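Local atomic coordinates of lysosome-associated membrane glycoprotein 3 (Homo sapiens, PDB entry 4AKM), a protein that takes part in the unfolded protein response and in the fusion of lysosomes with autophagosomes, and spans the lysosomal membrane as a glycoprotein. Residues S120-Q125 with V132-V137; Y7-G12 with G51-R56; E78-S83 with F108-G113; G22-V27 with R37-I42. One frame throughout, in Å; residues are numbered along the deposited sequence.

Interaction 1: S120-Q125 with V132-V137; sequences SEQSLQ and VKTTDV
Strands 122-125 and 132-135 run antiparallel at 165°, with Gln122 opposite Thr134 and Leu124 opposite Val132 as hydrogen-bonded pairs and Ser123 opposite Lys133 as the non-hydrogen-bonded pair between them. Each hydrogen-bonded pair is closed twice: Gln122 N reaches Thr134 O at 2.9 Å and Thr134 N reaches Gln122 O at 2.8 Å, and the same double link joins Leu124 and Val132. Gln122 O, besides taking Thr134 N, receives a CA-H...O contact from Lys133 CA at 3.1 Å.

Lys133 carries the more exposed face. Its extended chain runs over Ser123, CG lying 3.7 Å from Ser123 CB, and crosses the side chain of Glu121 obliquely. The aliphatic part makes that crossing: Lys133 CE is 3.7 Å from Glu121 OE2, whereas NZ remains 4.3 Å from that oxygen, so the opposite charges are near each other without forming a salt bridge. Ser123 OG is engaged by Gln131 NE2, just before the second segment.

The two strands form a beta hairpin in one of the two antiparallel sheets of the beta-prism luminal domain, and strand 130-135 is bonded along its other edge to strand 14-27. Gln122, Leu124, Val132 and Thr134 project from the opposite face, where Val132 and Thr134 are the buried ones. Here Thr134 OG1, placed between its own backbone N and carbonyl carbon (chi1 74°), comes within 3.3 Å of Gln122 CB. Val132 CG1 packs on Leu124 CB, and Phe108 from strand 97-110 lies against both Gln122 and Thr134.

Interaction 2: Y7-G12 with G51-R56; sequences YQVLNG and GNCGTR
Cys53 and Val9 meet where the end of strand 5-11 passes the chain leaving strand 48-52, strands of different sheets of the beta-prism luminal domain. The segments are held together here by packing alone, without mutual backbone pairing, and Cys53 also forms a disulfide with Cys16 of strand 14-27, the strand that pairs with 5-11.

The side chain of Cys53 leads from a CB directed toward segment 7-12. With SG anti to the carbonyl carbon and beside the backbone N (chi1 -64°), the sulfur is carried onto the backbone of the facing strand. It lies 3.7 Å from Leu10 C and equally far from Asn11 N, at the peptide link between these residues. On one flank SG touches Val9 CG1 at 3.8 Å; on the Asn11 side it approaches CB at 4.2 Å. Beyond the contact, its bond to Cys16 SG ties this loop to the strand beside 5-11.

Val9 is the buried member of the contact. Beyond the segments its side chain rests on Cys16 and Ile17 and on Leu60 of strand 57-64, so it packs between the two sheets, while Leu10 turns away and Asn11 lies at the exposed margin. The same CG1 that touches the sulfur, anti to the backbone N (chi1 -177°), also meets the main chain of Gly51, in a different direction, 3.6 Å from its carbonyl O.

Interaction 3: E78-S83 with F108-G113; sequences ESYYIS and FQTAVG
Tyr80 and Thr110 form the antiparallel hydrogen-bonded pair at the open end of the beta hairpin made by strands 80-90 and 97-110, in the five-stranded sheet of the beta-prism domain. Both backbone groups of each residue are used: Tyr80 N donates to Thr110 O at 2.9 Å, and Thr110 N to Tyr80 O at 2.8 Å with an N-H...O angle of 166°. The Tyr80 carbonyl also receives a CA-H...O contact from Gln109.

Side-chain bonds add to this ladder. Ser79 OG accepts Gln109 NE2 at 3.2 Å, with the serine oxygen tilted 19° from the glutamine amide plane. Thr110 OG1 turns back to Phe108 O at 3.0 Å, from above that carbonyl plane, while Tyr80 OH finds its partner in the carbonyl of His114, just beyond the second segment.

Apolar contacts lie beside these bonds. Tyr80 CG stands between its backbone N and carbonyl carbon (chi1 61°), and the ring lies beside Thr110, whose CB sits over one face as a CH-pi contact; Val112 CA meets the ring's edge in plane. Farther along toward the turn, Ile82 CD1 approaches Phe108 CD2 at 3.9 Å.

Interaction 4: G22-V27 with R37-I42; sequences GIQLIV and RRYFNI
Gln24 and Asn41 pair across a beta hairpin formed by strands 14-27 and 38-41 in one sheet of the beta-prism domain; segment 22-27 runs antiparallel to 38-41 at 159°. The two side chains lie side by side. Gln24 CG is anti to the backbone N (chi1 -170°) with the chain extended beyond it, and NE2 donates to Asn41 OD1 at 3.1 Å, with the acceptor in the plane of the glutamine amide. The other end of that amide faces Tyr39: Gln24 OE1 lies 3.4 Å from Tyr39 CD2 at the ring edge, and the two planes stand 78° apart.

Tyr39 also lies alongside Ile26, whose CG1 touches Tyr39 CE2 at 3.5 Å. Arg37 bends over the other branch of this isoleucine, placing NE 3.5 Å from Ile26 CG2, and its NH2 makes a weak hydrogen bond to Tyr39 OH. Gln24, Ile26, Tyr39 and Asn41 share this face of the sheet.

Behind these side chains, the backbone sets the register. Leu25 and Phe40 exchange two hydrogen bonds, as do Val27 and Arg38, and Ile42 N adds another to Ile23 O. On the reverse face Leu25 and Phe40 contact the opposite sheet through Leu89, Ala87 and Phe64; Phe40 meets the Phe64 ring with the planes inclined. Arg38 leaves that face for a salt bridge with Asp29, while its NH1 is bonded to the carbonyl of Asp93. At the other end, Ile42 CD1 touches both Ile23 and Leu25, 3.7 Å from Ile23 CG2 and 4.0 Å from Leu25 CG.

How the interactions relate
Along the chain, interaction 4 falls between the two segments of interaction 2, and interactions 3 and 1 follow in series. Interactions 1 and 4 are neighbours in one sheet, their centres about 10 Å apart, because strand 14-27 pairs with both 38-41 and 130-135. Interaction 3 belongs to the other sheet; its Phe108 packs on Gln122, Thr134 and Val137 of interaction 1, about 17 Å away between centres. Interaction 2 bridges the sheets and touches interaction 4 where Tyr7 OH meets Ile42 CG2, although their centres are about 26 Å apart. Local hairpins and contacts between sheets together build the membrane-proximal luminal domain.

Interaction 1: S120-Q125 with V132-V137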
loop_
_atom_site.group_PDB
_atom_site.type_symbol
_atom_site.label_atom_id
_atom_site.label_comp_id
_atom_site.label_asym_id
_atom_site.label_seq_id
_atom_site.Cartn_x
_atom_site.Cartn_y
_atom_site.Cartn_z
ATOM N N SER A 120 13.019 4.972 1.322
ATOM C CA SER A 120 12.855 5.697 2.576
ATOM C C SER A 120 11.465 5.464 3.154
ATOM O O SER A 120 10.472 5.469 2.418
ATOM C CB SER A 120 13.085 7.200 2.368
ATOM O OG SER A 120 14.288 7.452 1.658
ATOM N N GLU A 121 11.406 5.283 4.472
ATOM C CA GLU A 121 10.153 5.027 5.173
ATOM C C GLU A 121 9.092 6.090 4.925
ATOM O O GLU A 121 9.298 7.268 5.230
ATOM C CB GLU A 121 10.389 4.925 6.674
ATOM C CG GLU A 121 9.103 4.962 7.470
ATOM C CD GLU A 121 9.329 5.108 8.956
ATOM O OE1 GLU A 121 9.872 4.164 9.570
ATOM O OE2 GLU A 121 8.959 6.168 9.508
ATOM N N GLN A 122 7.951 5.664 4.383
ATOM C CA GLN A 122 6.814 6.557 4.185
ATOM C C GLN A 122 5.700 6.214 5.161
ATOM O O GLN A 122 5.549 5.066 5.568
ATOM C CB GLN A 122 6.307 6.504 2.742
ATOM C CG GLN A 122 7.300 7.031 1.714
ATOM C CD GLN A 122 7.740 8.462 1.989
ATOM O OE1 GLN A 122 8.727 8.698 2.692
ATOM N NE2 GLN A 122 7.011 9.424 1.429
ATOM N N SER A 123 4.911 7.216 5.522
ATOM C CA SER A 123 3.950 7.071 6.601
ATOM C C SER A 123 2.637 7.775 6.312
ATOM O O SER A 123 2.604 8.818 5.656
ATOM C CB SER A 123 4.540 7.626 7.894
ATOM O OG SER A 123 3.515 7.993 8.797
ATOM N N LEU A 124 1.555 7.205 6.828
ATOM C CA LEU A 124 0.235 7.791 6.659
ATOM C C LEU A 124 -0.666 7.447 7.842
ATOM O O LEU A 124 -0.813 6.275 8.196
ATOM C CB LEU A 124 -0.389 7.278 5.370
ATOM C CG LEU A 124 -1.637 8.032 4.933
ATOM C CD1 LEU A 124 -1.261 9.466 4.606
ATOM C CD2 LEU A 124 -2.289 7.340 3.746
ATOM N N GLN A 125 -1.258 8.463 8.466
ATOM C CA GLN A 125 -2.263 8.210 9.496
ATOM C C GLN A 125 -3.586 7.876 8.822
ATOM O O GLN A 125 -4.138 8.696 8.089
ATOM C CB GLN A 125 -2.424 9.406 10.438
ATOM C CG GLN A 125 -1.399 9.471 11.560
ATOM C CD GLN A 125 -1.852 8.776 12.835
ATOM O OE1 GLN A 125 -2.711 7.897 12.813
ATOM N NE2 GLN A 125 -1.271 9.179 13.961
ATOM N N VAL A 132 -0.212 3.512 8.810
ATOM C CA VAL A 132 0.498 2.575 7.955
ATOM C C VAL A 132 1.856 3.164 7.559
ATOM O O VAL A 132 1.973 4.367 7.328
ATOM C CB VAL A 132 -0.348 2.159 6.717
ATOM C CG1 VAL A 132 -0.707 3.362 5.867
ATOM C CG2 VAL A 132 0.374 1.109 5.892
ATOM N N LYS A 133 2.882 2.316 7.529
ATOM C CA LYS A 133 4.207 2.714 7.067
ATOM C C LYS A 133 4.716 1.800 5.955
ATOM O O LYS A 133 4.631 0.578 6.055
ATOM C CB LYS A 133 5.208 2.761 8.227
ATOM C CG LYS A 133 5.459 4.175 8.746
ATOM C CD LYS A 133 5.881 4.192 10.208
ATOM C CE LYS A 133 5.588 5.555 10.843
ATOM N NZ LYS A 133 5.784 5.569 12.328
ATOM N N THR A 134 5.233 2.404 4.889
ATOM C CA THR A 134 5.809 1.640 3.788
ATOM C C THR A 134 7.314 1.809 3.748
ATOM O O THR A 134 7.854 2.798 4.237
ATOM C CB THR A 134 5.238 2.060 2.422
ATOM O OG1 THR A 134 5.789 3.327 2.032
ATOM C CG2 THR A 134 3.727 2.154 2.482
ATOM N N THR A 135 7.986 0.845 3.136
ATOM C CA THR A 135 9.438 0.863 3.069
ATOM C C THR A 135 9.866 0.072 1.844
ATOM O O THR A 135 9.115 -0.764 1.373
ATOM C CB THR A 135 10.041 0.232 4.340
ATOM O OG1 THR A 135 11.466 0.294 4.278
ATOM C CG2 THR A 135 9.637 -1.210 4.458
ATOM N N ASP A 136 11.055 0.341 1.310
ATOM C CA ASP A 136 11.576 -0.438 0.176
ATOM C C ASP A 136 10.619 -0.493 -1.012
ATOM O O ASP A 136 10.536 -1.494 -1.721
ATOM C CB ASP A 136 11.944 -1.851 0.624
ATOM C CG ASP A 136 13.196 -1.877 1.464
ATOM O OD1 ASP A 136 14.228 -1.366 0.986
ATOM O OD2 ASP A 136 13.147 -2.382 2.604
ATOM N N VAL A 137 9.894 0.599 -1.209
ATOM C CA VAL A 137 8.858 0.668 -2.221
ATOM C C VAL A 137 9.414 0.803 -3.631
ATOM O O VAL A 137 10.204 1.699 -3.916
ATOM C CB VAL A 137 7.921 1.872 -1.960
ATOM C CG1 VAL A 137 6.890 2.000 -3.067
ATOM C CG2 VAL A 137 7.252 1.750 -0.602
#

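Interaction 2: Y7-G12 with G51-R56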
loop_
_atom_site.group_PDB
_atom_site.type_symbol
_atom_site.label_atom_id
_atom_site.label_comp_id
_atom_site.label_asym_id
_atom_site.label_seq_id
_atom_site.Cartn_x
_atom_site.Cartn_y
_atom_site.Cartn_z
ATOM N N TYR A 7 4.219 -8.030 -4.984
ATOM C CA TYR A 7 2.805 -8.185 -5.258
ATOM C C TYR A 7 2.528 -7.796 -6.689
ATOM O O TYR A 7 3.360 -7.165 -7.348
ATOM C CB TYR A 7 1.997 -7.309 -4.311
ATOM C CG TYR A 7 2.352 -7.539 -2.864
ATOM C CD1 TYR A 7 2.320 -8.813 -2.316
ATOM C CD2 TYR A 7 2.746 -6.484 -2.051
ATOM C CE1 TYR A 7 2.655 -9.025 -0.999
ATOM C CE2 TYR A 7 3.078 -6.688 -0.736
ATOM C CZ TYR A 7 3.032 -7.957 -0.214
ATOM O OH TYR A 7 3.365 -8.156 1.103
ATOM N N GLN A 8 1.338 -8.148 -7.158
ATOM C CA GLN A 8 1.062 -8.115 -8.573
ATOM C C GLN A 8 -0.429 -8.274 -8.819
ATOM O O GLN A 8 -1.079 -9.123 -8.211
ATOM C CB GLN A 8 1.817 -9.269 -9.212
ATOM C CG GLN A 8 1.934 -9.220 -10.699
ATOM C CD GLN A 8 2.485 -10.515 -11.244
ATOM O OE1 GLN A 8 1.779 -11.526 -11.298
ATOM N NE2 GLN A 8 3.759 -10.501 -11.631
ATOM N N VAL A 9 -0.971 -7.451 -9.709
ATOM C CA VAL A 9 -2.377 -7.544 -10.090
ATOM C C VAL A 9 -2.467 -7.716 -11.605
ATOM O O VAL A 9 -1.698 -7.103 -12.342
ATOM C CB VAL A 9 -3.166 -6.289 -9.655
ATOM C CG1 VAL A 9 -4.636 -6.434 -9.996
ATOM C CG2 VAL A 9 -2.993 -6.035 -8.163
ATOM N N LEU A 10 -3.392 -8.549 -12.074
ATOM C CA LEU A 10 -3.454 -8.854 -13.503
ATOM C C LEU A 10 -4.830 -8.687 -14.149
ATOM O O LEU A 10 -5.863 -8.976 -13.541
ATOM C CB LEU A 10 -2.946 -10.274 -13.760
ATOM C CG LEU A 10 -1.456 -10.533 -13.540
ATOM C CD1 LEU A 10 -1.179 -12.033 -13.510
ATOM C CD2 LEU A 10 -0.635 -9.856 -14.624
ATOM N N ASN A 11 -4.819 -8.206 -15.390
ATOM C CA ASN A 11 -5.983 -8.255 -16.268
ATOM C C ASN A 11 -5.861 -9.490 -17.158
ATOM O O ASN A 11 -5.241 -9.439 -18.228
ATOM C CB ASN A 11 -6.069 -6.988 -17.126
ATOM C CG ASN A 11 -7.440 -6.796 -17.761
ATOM O OD1 ASN A 11 -8.185 -7.755 -17.971
ATOM N ND2 ASN A 11 -7.776 -5.549 -18.070
ATOM N N GLY A 12 -6.427 -10.603 -16.697
ATOM C CA GLY A 12 -6.327 -11.873 -17.395
ATOM C C GLY A 12 -4.898 -12.365 -17.572
ATOM O O GLY A 12 -4.536 -13.443 -17.095
ATOM N N GLY A 51 -6.800 -7.940 -6.614
ATOM C CA GLY A 51 -7.164 -6.571 -6.874
ATOM C C GLY A 51 -7.811 -6.392 -8.212
ATOM O O GLY A 51 -7.954 -7.335 -8.986
ATOM N N ASN A 52 -8.186 -5.156 -8.493
ATOM C CA ASN A 52 -9.014 -4.910 -9.653
ATOM C C ASN A 52 -8.405 -3.854 -10.552
ATOM O O ASN A 52 -8.116 -2.741 -10.111
ATOM C CB ASN A 52 -10.420 -4.510 -9.213
ATOM C CG ASN A 52 -11.482 -4.996 -10.165
ATOM O OD1 ASN A 52 -11.861 -4.288 -11.100
ATOM N ND2 ASN A 52 -11.971 -6.215 -9.938
ATOM N N CYS A 53 -8.190 -4.223 -11.809
ATOM C CA CYS A 53 -7.622 -3.314 -12.791
ATOM C C CYS A 53 -8.695 -2.384 -13.341
ATOM O O CYS A 53 -9.891 -2.655 -13.210
ATOM C CB CYS A 53 -6.982 -4.102 -13.933
ATOM S SG CYS A 53 -5.563 -5.119 -13.451
ATOM N N GLY A 54 -8.262 -1.294 -13.965
ATOM C CA GLY A 54 -9.182 -0.345 -14.559
ATOM C C GLY A 54 -8.458 0.715 -15.362
ATOM O O GLY A 54 -7.296 1.023 -15.093
ATOM N N THR A 55 -9.153 1.280 -16.346
ATOM C CA THR A 55 -8.553 2.248 -17.261
ATOM C C THR A 55 -8.116 3.536 -16.556
ATOM O O THR A 55 -7.171 4.199 -16.989
ATOM C CB THR A 55 -9.506 2.574 -18.446
ATOM O OG1 THR A 55 -10.630 3.332 -17.981
ATOM C CG2 THR A 55 -10.002 1.287 -19.104
ATOM N N ARG A 56 -8.792 3.874 -15.461
ATOM C CA ARG A 56 -8.513 5.116 -14.745
ATOM C C ARG A 56 -8.418 4.896 -13.233
ATOM O O ARG A 56 -8.048 5.802 -12.488
ATOM C CB ARG A 56 -9.590 6.162 -15.056
ATOM C CG ARG A 56 -9.121 7.612 -14.951
ATOM C CD ARG A 56 -10.224 8.497 -14.394
ATOM N NE ARG A 56 -10.554 8.125 -13.018
ATOM C CZ ARG A 56 -11.571 8.625 -12.322
ATOM N NH1 ARG A 56 -12.379 9.524 -12.870
ATOM N NH2 ARG A 56 -11.786 8.220 -11.076
#

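Interaction 3: E78-S83 with F108-G113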
loop_
_atom_site.group_PDB
_atom_site.type_symbol
_atom_site.label_atom_id
_atom_site.label_comp_id
_atom_site.label_asym_id
_atom_site.label_seq_id
_atom_site.Cartn_x
_atom_site.Cartn_y
_atom_site.Cartn_z
ATOM N N GLU A 78 -1.542 13.161 -17.696
ATOM C CA GLU A 78 -0.491 12.187 -17.402
ATOM C C GLU A 78 -0.214 12.145 -15.900
ATOM O O GLU A 78 -0.594 13.070 -15.178
ATOM C CB GLU A 78 0.782 12.477 -18.214
ATOM C CG GLU A 78 1.352 13.881 -18.033
ATOM C CD GLU A 78 2.392 14.236 -19.091
ATOM O OE1 GLU A 78 2.323 13.685 -20.212
ATOM O OE2 GLU A 78 3.275 15.073 -18.803
ATOM N N SER A 79 0.419 11.053 -15.463
ATOM C CA SER A 79 0.678 10.712 -14.051
ATOM C C SER A 79 -0.426 9.902 -13.363
ATOM O O SER A 79 -1.615 10.053 -13.650
ATOM C CB SER A 79 1.057 11.926 -13.184
ATOM O OG SER A 79 -0.095 12.673 -12.820
ATOM N N TYR A 80 0.008 9.038 -12.450
ATOM C CA TYR A 80 -0.876 8.247 -11.605
ATOM C C TYR A 80 -0.368 8.364 -10.173
ATOM O O TYR A 80 0.748 8.829 -9.941
ATOM C CB TYR A 80 -0.883 6.781 -12.051
ATOM C CG TYR A 80 0.472 6.101 -11.977
ATOM C CD1 TYR A 80 1.395 6.233 -13.007
ATOM C CD2 TYR A 80 0.828 5.329 -10.876
ATOM C CE1 TYR A 80 2.634 5.615 -12.942
ATOM C CE2 TYR A 80 2.063 4.709 -10.805
ATOM C CZ TYR A 80 2.962 4.854 -11.840
ATOM O OH TYR A 80 4.189 4.237 -11.773
ATOM N N TYR A 81 -1.179 7.932 -9.216
ATOM C CA TYR A 81 -0.830 8.064 -7.807
ATOM C C TYR A 81 -1.705 7.142 -6.980
ATOM O O TYR A 81 -2.711 6.628 -7.473
ATOM C CB TYR A 81 -1.013 9.518 -7.345
ATOM C CG TYR A 81 -2.359 10.110 -7.706
ATOM C CD1 TYR A 81 -2.560 10.736 -8.932
ATOM C CD2 TYR A 81 -3.430 10.033 -6.828
ATOM C CE1 TYR A 81 -3.793 11.268 -9.270
ATOM C CE2 TYR A 81 -4.665 10.563 -7.155
ATOM C CZ TYR A 81 -4.844 11.179 -8.375
ATOM O OH TYR A 81 -6.076 11.706 -8.693
ATOM N N ILE A 82 -1.318 6.913 -5.729
ATOM C CA ILE A 82 -2.205 6.232 -4.797
ATOM C C ILE A 82 -3.241 7.245 -4.341
ATOM O O ILE A 82 -2.893 8.275 -3.771
ATOM C CB ILE A 82 -1.453 5.684 -3.569
ATOM C CG1 ILE A 82 -0.612 4.466 -3.946
ATOM C CG2 ILE A 82 -2.434 5.313 -2.467
ATOM C CD1 ILE A 82 0.443 4.110 -2.918
ATOM N N SER A 83 -4.511 6.961 -4.608
ATOM C CA SER A 83 -5.582 7.891 -4.273
ATOM C C SER A 83 -6.336 7.499 -3.004
ATOM O O SER A 83 -7.073 8.311 -2.441
ATOM C CB SER A 83 -6.560 8.035 -5.437
ATOM O OG SER A 83 -7.260 6.827 -5.662
ATOM N N PHE A 108 2.680 9.122 -3.711
ATOM C CA PHE A 108 3.613 8.466 -4.620
ATOM C C PHE A 108 3.274 8.813 -6.059
ATOM O O PHE A 108 3.343 7.958 -6.937
ATOM C CB PHE A 108 3.602 6.939 -4.458
ATOM C CG PHE A 108 4.060 6.450 -3.111
ATOM C CD1 PHE A 108 4.371 7.331 -2.086
ATOM C CD2 PHE A 108 4.195 5.093 -2.879
ATOM C CE1 PHE A 108 4.789 6.864 -0.855
ATOM C CE2 PHE A 108 4.613 4.620 -1.655
ATOM C CZ PHE A 108 4.913 5.506 -0.640
ATOM N N GLN A 109 2.888 10.061 -6.299
ATOM C CA GLN A 109 2.506 10.478 -7.645
ATOM C C GLN A 109 3.682 10.361 -8.619
ATOM O O GLN A 109 4.780 10.847 -8.344
ATOM C CB GLN A 109 1.946 11.901 -7.640
ATOM C CG GLN A 109 1.285 12.301 -8.955
ATOM C CD GLN A 109 0.782 13.733 -8.946
ATOM O OE1 GLN A 109 1.101 14.511 -8.045
ATOM N NE2 GLN A 109 -0.009 14.089 -9.953
ATOM N N THR A 110 3.436 9.716 -9.758
ATOM C CA THR A 110 4.490 9.386 -10.710
ATOM C C THR A 110 3.994 9.540 -12.140
ATOM O O THR A 110 2.859 9.169 -12.441
ATOM C CB THR A 110 4.947 7.925 -10.532
ATOM O OG1 THR A 110 5.321 7.702 -9.169
ATOM C CG2 THR A 110 6.127 7.604 -11.441
ATOM N N ALA A 111 4.849 10.075 -13.013
ATOM C CA ALA A 111 4.527 10.209 -14.433
ATOM C C ALA A 111 4.147 8.854 -15.023
ATOM O O ALA A 111 4.814 7.852 -14.768
ATOM C CB ALA A 111 5.702 10.806 -15.188
ATOM N N VAL A 112 3.069 8.826 -15.802
ATOM C CA VAL A 112 2.547 7.571 -16.336
ATOM C C VAL A 112 3.572 6.877 -17.238
ATOM O O VAL A 112 4.249 7.524 -18.038
ATOM C CB VAL A 112 1.189 7.778 -17.060
ATOM C CG1 VAL A 112 1.312 8.819 -18.161
ATOM C CG2 VAL A 112 0.654 6.460 -17.607
ATOM N N GLY A 113 3.698 5.561 -17.087
ATOM C CA GLY A 113 4.684 4.796 -17.831
ATOM C C GLY A 113 5.989 4.638 -17.071
ATOM O O GLY A 113 6.823 3.799 -17.413
#

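Interaction 4: G22-V27 with R37-I42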
loop_
_atom_site.group_PDB
_atom_site.type_symbol
_atom_site.label_atom_id
_atom_site.label_comp_id
_atom_site.label_asym_id
_atom_site.label_seq_id
_atom_site.Cartn_x
_atom_site.Cartn_y
_atom_site.Cartn_z
ATOM N N GLY A 22 7.595 -3.142 1.689
ATOM C CA GLY A 22 7.384 -3.681 3.009
ATOM C C GLY A 22 6.350 -2.788 3.643
ATOM O O GLY A 22 6.342 -1.579 3.417
ATOM N N ILE A 23 5.457 -3.385 4.421
ATOM C CA ILE A 23 4.373 -2.632 5.034
ATOM C C ILE A 23 4.237 -2.983 6.512
ATOM O O ILE A 23 4.346 -4.143 6.914
ATOM C CB ILE A 23 3.043 -2.823 4.267
ATOM C CG1 ILE A 23 3.183 -2.276 2.847
ATOM C CG2 ILE A 23 1.900 -2.120 4.973
ATOM C CD1 ILE A 23 2.185 -2.844 1.877
ATOM N N GLN A 24 4.033 -1.948 7.314
ATOM C CA GLN A 24 3.931 -2.069 8.751
ATOM C C GLN A 24 2.663 -1.333 9.172
ATOM O O GLN A 24 2.312 -0.304 8.595
ATOM C CB GLN A 24 5.173 -1.448 9.411
ATOM C CG GLN A 24 5.311 -1.717 10.907
ATOM C CD GLN A 24 6.610 -1.172 11.500
ATOM O OE1 GLN A 24 6.747 0.030 11.735
ATOM N NE2 GLN A 24 7.567 -2.061 11.748
ATOM N N LEU A 25 1.959 -1.869 10.159
ATOM C CA LEU A 25 0.801 -1.184 10.711
ATOM C C LEU A 25 1.084 -0.826 12.160
ATOM O O LEU A 25 1.500 -1.675 12.936
ATOM C CB LEU A 25 -0.457 -2.051 10.598
ATOM C CG LEU A 25 -1.011 -2.238 9.181
ATOM C CD1 LEU A 25 -2.200 -3.196 9.158
ATOM C CD2 LEU A 25 -1.392 -0.897 8.568
ATOM N N ILE A 26 0.875 0.434 12.513
ATOM C CA ILE A 26 1.104 0.898 13.871
ATOM C C ILE A 26 -0.222 1.291 14.511
ATOM O O ILE A 26 -0.891 2.207 14.028
ATOM C CB ILE A 26 2.059 2.126 13.911
ATOM C CG1 ILE A 26 3.490 1.740 13.518
ATOM C CG2 ILE A 26 2.051 2.769 15.294
ATOM C CD1 ILE A 26 3.773 1.799 12.036
ATOM N N VAL A 27 -0.606 0.601 15.589
ATOM C CA VAL A 27 -1.807 0.997 16.330
ATOM C C VAL A 27 -1.488 1.597 17.698
ATOM O O VAL A 27 -0.643 1.095 18.437
ATOM C CB VAL A 27 -2.891 -0.132 16.437
ATOM C CG1 VAL A 27 -2.765 -1.123 15.289
ATOM C CG2 VAL A 27 -2.827 -0.853 17.780
ATOM N N ARG A 37 3.346 1.638 21.266
ATOM C CA ARG A 37 2.342 1.320 20.278
ATOM C C ARG A 37 2.505 -0.128 19.843
ATOM O O ARG A 37 3.570 -0.718 20.021
ATOM C CB ARG A 37 2.480 2.264 19.086
ATOM C CG ARG A 37 1.836 3.625 19.306
ATOM C CD ARG A 37 2.799 4.768 19.031
ATOM N NE ARG A 37 3.703 4.465 17.923
ATOM C CZ ARG A 37 4.488 5.355 17.318
ATOM N NH1 ARG A 37 4.484 6.626 17.703
ATOM N NH2 ARG A 37 5.276 4.973 16.317
ATOM N N ARG A 38 1.441 -0.708 19.300
ATOM C CA ARG A 38 1.504 -2.067 18.784
ATOM C C ARG A 38 1.966 -2.036 17.327
ATOM O O ARG A 38 1.411 -1.315 16.499
ATOM C CB ARG A 38 0.145 -2.760 18.926
ATOM C CG ARG A 38 0.222 -4.283 19.001
ATOM C CD ARG A 38 -1.045 -4.879 19.610
ATOM N NE ARG A 38 -1.297 -4.370 20.959
ATOM C CZ ARG A 38 -2.304 -4.760 21.739
ATOM N NH1 ARG A 38 -3.167 -5.677 21.313
ATOM N NH2 ARG A 38 -2.449 -4.235 22.951
ATOM N N TYR A 39 3.007 -2.800 17.028
ATOM C CA TYR A 39 3.516 -2.885 15.669
ATOM C C TYR A 39 3.077 -4.194 15.019
ATOM O O TYR A 39 3.012 -5.234 15.674
ATOM C CB TYR A 39 5.041 -2.762 15.664
ATOM C CG TYR A 39 5.544 -1.360 15.970
ATOM C CD1 TYR A 39 5.591 -0.877 17.276
ATOM C CD2 TYR A 39 5.960 -0.515 14.948
ATOM C CE1 TYR A 39 6.043 0.405 17.551
ATOM C CE2 TYR A 39 6.414 0.764 15.214
ATOM C CZ TYR A 39 6.453 1.221 16.514
ATOM O OH TYR A 39 6.908 2.499 16.771
ATOM N N PHE A 40 2.745 -4.137 13.737
ATOM C CA PHE A 40 2.453 -5.353 12.992
ATOM C C PHE A 40 3.072 -5.351 11.603
ATOM O O PHE A 40 2.693 -4.558 10.748
ATOM C CB PHE A 40 0.955 -5.608 12.858
ATOM C CG PHE A 40 0.647 -6.776 11.973
ATOM C CD1 PHE A 40 0.814 -8.072 12.441
ATOM C CD2 PHE A 40 0.239 -6.587 10.658
ATOM C CE1 PHE A 40 0.556 -9.159 11.623
ATOM C CE2 PHE A 40 -0.023 -7.670 9.830
ATOM C CZ PHE A 40 0.134 -8.957 10.313
ATOM N N ASN A 41 4.005 -6.267 11.379
ATOM C CA ASN A 41 4.661 -6.386 10.088
ATOM C C ASN A 41 3.848 -7.232 9.114
ATOM O O ASN A 41 3.549 -8.395 9.398
ATOM C CB ASN A 41 6.047 -6.993 10.272
ATOM C CG ASN A 41 6.991 -6.072 11.025
ATOM O OD1 ASN A 41 6.606 -4.979 11.459
ATOM N ND2 ASN A 41 8.237 -6.507 11.181
ATOM N N ILE A 42 3.482 -6.661 7.972
ATOM C CA ILE A 42 2.882 -7.472 6.927
ATOM C C ILE A 42 3.949 -8.460 6.475
ATOM O O ILE A 42 4.988 -8.068 5.947
ATOM C CB ILE A 42 2.361 -6.648 5.724
ATOM C CG1 ILE A 42 0.967 -6.084 6.001
ATOM C CG2 ILE A 42 2.267 -7.523 4.483
ATOM C CD1 ILE A 42 0.916 -5.008 7.048
#